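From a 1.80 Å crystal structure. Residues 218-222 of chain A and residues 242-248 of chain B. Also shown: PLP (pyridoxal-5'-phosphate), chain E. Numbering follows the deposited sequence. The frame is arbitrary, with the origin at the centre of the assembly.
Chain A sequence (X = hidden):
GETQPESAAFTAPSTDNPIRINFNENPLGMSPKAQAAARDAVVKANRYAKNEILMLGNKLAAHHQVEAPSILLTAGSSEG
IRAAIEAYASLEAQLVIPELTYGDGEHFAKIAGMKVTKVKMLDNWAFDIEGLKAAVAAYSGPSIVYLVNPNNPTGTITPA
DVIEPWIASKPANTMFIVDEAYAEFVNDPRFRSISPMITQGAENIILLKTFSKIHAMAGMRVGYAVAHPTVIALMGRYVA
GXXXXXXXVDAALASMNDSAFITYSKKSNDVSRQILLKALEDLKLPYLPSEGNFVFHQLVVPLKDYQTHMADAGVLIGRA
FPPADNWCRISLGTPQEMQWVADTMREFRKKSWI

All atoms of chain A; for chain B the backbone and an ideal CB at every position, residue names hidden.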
# COMPACT_ATOMS: atom_id res chain seq x y z
N ALA A 218 -2.14 -4.24 -12.77
CA ALA A 218 -0.92 -4.36 -11.97
C ALA A 218 -0.54 -3.02 -11.35
O ALA A 218 -0.31 -2.96 -10.19
CB ALA A 218 0.27 -4.95 -12.80
N GLY A 219 -0.53 -1.94 -12.13
CA GLY A 219 -0.07 -0.65 -11.61
C GLY A 219 -1.07 0.08 -10.74
O GLY A 219 -0.77 1.15 -10.25
N MSE A 220 -2.26 -0.46 -10.58
CA MSE A 220 -3.29 0.13 -9.76
C MSE A 220 -3.25 -0.36 -8.30
O MSE A 220 -3.84 0.28 -7.42
CB MSE A 220 -4.65 -0.09 -10.37
CG MSE A 220 -4.86 0.62 -11.66
SE MSE A 220 -5.42 2.53 -11.42
CE MSE A 220 -3.62 3.35 -11.45
N ARG A 221 -2.49 -1.42 -8.03
CA ARG A 221 -2.27 -1.91 -6.67
C ARG A 221 -3.57 -2.21 -5.89
O ARG A 221 -3.87 -1.57 -4.88
CB ARG A 221 -1.32 -0.96 -5.89
CG ARG A 221 -0.17 -0.39 -6.72
CD ARG A 221 0.70 -1.47 -7.38
NE ARG A 221 1.21 -2.46 -6.40
CZ ARG A 221 1.06 -3.78 -6.51
NH1 ARG A 221 0.47 -4.30 -7.57
NH2 ARG A 221 1.55 -4.58 -5.56
N VAL A 222 -4.31 -3.21 -6.37
CA VAL A 222 -5.50 -3.67 -5.68
C VAL A 222 -5.46 -5.19 -5.60
O VAL A 222 -5.46 -5.86 -6.62
CB VAL A 222 -6.83 -3.20 -6.37
CG1 VAL A 222 -8.04 -3.51 -5.47
CG2 VAL A 222 -6.79 -1.69 -6.76
N UNK B 242 8.64 -1.34 -2.81
CA UNK B 242 8.13 -0.02 -3.10
C UNK B 242 7.36 -0.20 -4.38
O UNK B 242 7.95 -0.32 -5.47
CB UNK B 242 9.23 1.04 -3.21
N UNK B 243 6.03 -0.30 -4.23
CA UNK B 243 5.14 -0.67 -5.34
C UNK B 243 3.93 0.24 -5.35
O UNK B 243 2.77 -0.20 -5.35
CB UNK B 243 4.70 -2.13 -5.23
N UNK B 244 4.22 1.52 -5.44
CA UNK B 244 3.23 2.58 -5.40
C UNK B 244 2.47 2.55 -6.71
O UNK B 244 3.00 2.15 -7.73
CB UNK B 244 3.88 3.95 -5.16
N UNK B 245 1.22 3.01 -6.67
CA UNK B 245 0.37 2.95 -7.86
C UNK B 245 0.79 3.94 -8.93
O UNK B 245 1.31 5.02 -8.61
CB UNK B 245 -1.09 3.21 -7.48
N UNK B 246 0.59 3.55 -10.19
CA UNK B 246 1.06 4.36 -11.33
C UNK B 246 0.54 5.79 -11.36
O UNK B 246 1.33 6.72 -11.59
CB UNK B 246 0.66 3.67 -12.64
N UNK B 247 -0.76 5.99 -11.13
CA UNK B 247 -1.29 7.34 -11.09
C UNK B 247 -0.69 8.22 -10.01
O UNK B 247 -0.43 9.41 -10.26
CB UNK B 247 -2.81 7.28 -10.90
N UNK B 248 -0.43 7.65 -8.83
CA UNK B 248 0.11 8.39 -7.70
C UNK B 248 1.56 8.75 -7.95
O UNK B 248 1.99 9.87 -7.64
CB UNK B 248 -0.02 7.58 -6.41
N1 PLP E . 1.42 -13.84 -6.31
C2 PLP E . 2.01 -14.33 -7.46
C2A PLP E . 2.03 -15.82 -7.68
C3 PLP E . 2.60 -13.42 -8.34
O3 PLP E . 3.20 -13.90 -9.46
C4 PLP E . 2.57 -12.04 -8.05
C4A PLP E . 3.08 -11.04 -9.06
O4A PLP E . 4.20 -11.26 -9.50
C5 PLP E . 1.98 -11.57 -6.88
C6 PLP E . 1.41 -12.50 -6.01
C5A PLP E . 1.94 -10.10 -6.51
O4P PLP E . 1.21 -9.27 -7.44
P PLP E . 0.44 -7.96 -6.95
O1P PLP E . 1.11 -7.32 -5.78
O2P PLP E . -0.93 -8.50 -6.64
O3P PLP E . 0.45 -7.11 -8.21

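Position 242 lies beyond the reach of chain A, so the contact sets no preference. The residue is Glu B242, whose carboxylate is bonded elsewhere in the structure.

At position 243 the CA-to-CB bond points toward chain A. The ideal CB sits 3.7 Å from NE of Arg A221. That guanidinium is already committed: NH1 and NH2 of Arg A221 donate to O3P and O1P of PLP, at 2.9 and 2.8 Å, and NH1 also donates to Ala A218 O at 3.0 Å. The backbone O of 243 accepts a weak bond from Arg A221 NE at 2.9 Å, and any residue could supply that oxygen. A small side chain would fit, as would a long one able to turn aside. The residue is Lys B243. Its extended chain leads its end away from the stretch, and NZ is bonded elsewhere.

Position 244 points away from chain A and meets nothing at its CB. Many side chains would do. It is Ile B244. Its side chain stays clear, with CB 6.2 Å from CG of Arg A221; only the backbone comes closer, with C 4.0 Å from the same CG.

Position 245 points sideways. Its ideal CB is 3.5 Å from Gly A219 O and 3.8 Å from Arg A221 CG, so there is little room for branching at CB on the side of those atoms. Phi/psi of -72/147 just before the helical angles of 246 to 248 suggests an N-cap. Asn, Asp, Ser or Thr would suit. Asn B245 is found. Its OD1 accepts from the backbone N of 248 at 3.0 Å, and its CA makes a CA-H...O contact of 3.2 Å with Gly A219 O.

At position 246 the backbone does the main work. Its N donates to Gly A219 O at 2.8 Å, at 166°. Proline would lose this bond. The CB points sideways, leaving room for a small residue or a large one that turns off. Phe B246 takes the second course, its ring leading away. A CB on Gly A219 would lie a tight 3.3 Å from CD2 of Phe B246.

Position 247 points sideways, its ideal CB 4.1 Å from CE of Met A220, a selenomethionine. Ala, Ser or Cys would fit beside that methyl. Ser B247 brings OG to 3.5 Å from Met A220 CE; OG is hydrogen-bonded elsewhere.

Position 248 has helical angles and no contact with chain A. Several residues would serve; Gly B248 contributes its capped N.

Chain B (242-248) EKINFSG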
# COMPACT_ATOMS: atom_id res chain seq x y z
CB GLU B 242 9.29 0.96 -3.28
CG GLU B 242 10.03 1.19 -1.97
CD GLU B 242 11.31 1.99 -2.14
OE1 GLU B 242 12.31 1.37 -2.56
OE2 GLU B 242 11.32 3.21 -1.83
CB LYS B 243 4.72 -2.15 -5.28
CG LYS B 243 5.87 -3.12 -5.18
CD LYS B 243 5.41 -4.62 -5.33
CE LYS B 243 6.61 -5.57 -5.19
NZ LYS B 243 6.26 -7.03 -5.12
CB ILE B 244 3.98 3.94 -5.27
CG1 ILE B 244 4.91 3.89 -4.07
CG2 ILE B 244 3.04 5.09 -5.11
CD1 ILE B 244 4.19 3.41 -2.77
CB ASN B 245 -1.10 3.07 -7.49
CG ASN B 245 -1.57 4.49 -7.33
OD1 ASN B 245 -1.99 5.13 -8.31
ND2 ASN B 245 -1.53 4.99 -6.10
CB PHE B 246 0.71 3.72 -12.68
CG PHE B 246 1.87 3.69 -13.67
CD1 PHE B 246 2.63 4.82 -13.94
CD2 PHE B 246 2.19 2.53 -14.34
CE1 PHE B 246 3.68 4.77 -14.86
CE2 PHE B 246 3.22 2.48 -15.26
CZ PHE B 246 3.97 3.60 -15.52
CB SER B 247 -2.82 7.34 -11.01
OG SER B 247 -3.36 6.73 -12.18
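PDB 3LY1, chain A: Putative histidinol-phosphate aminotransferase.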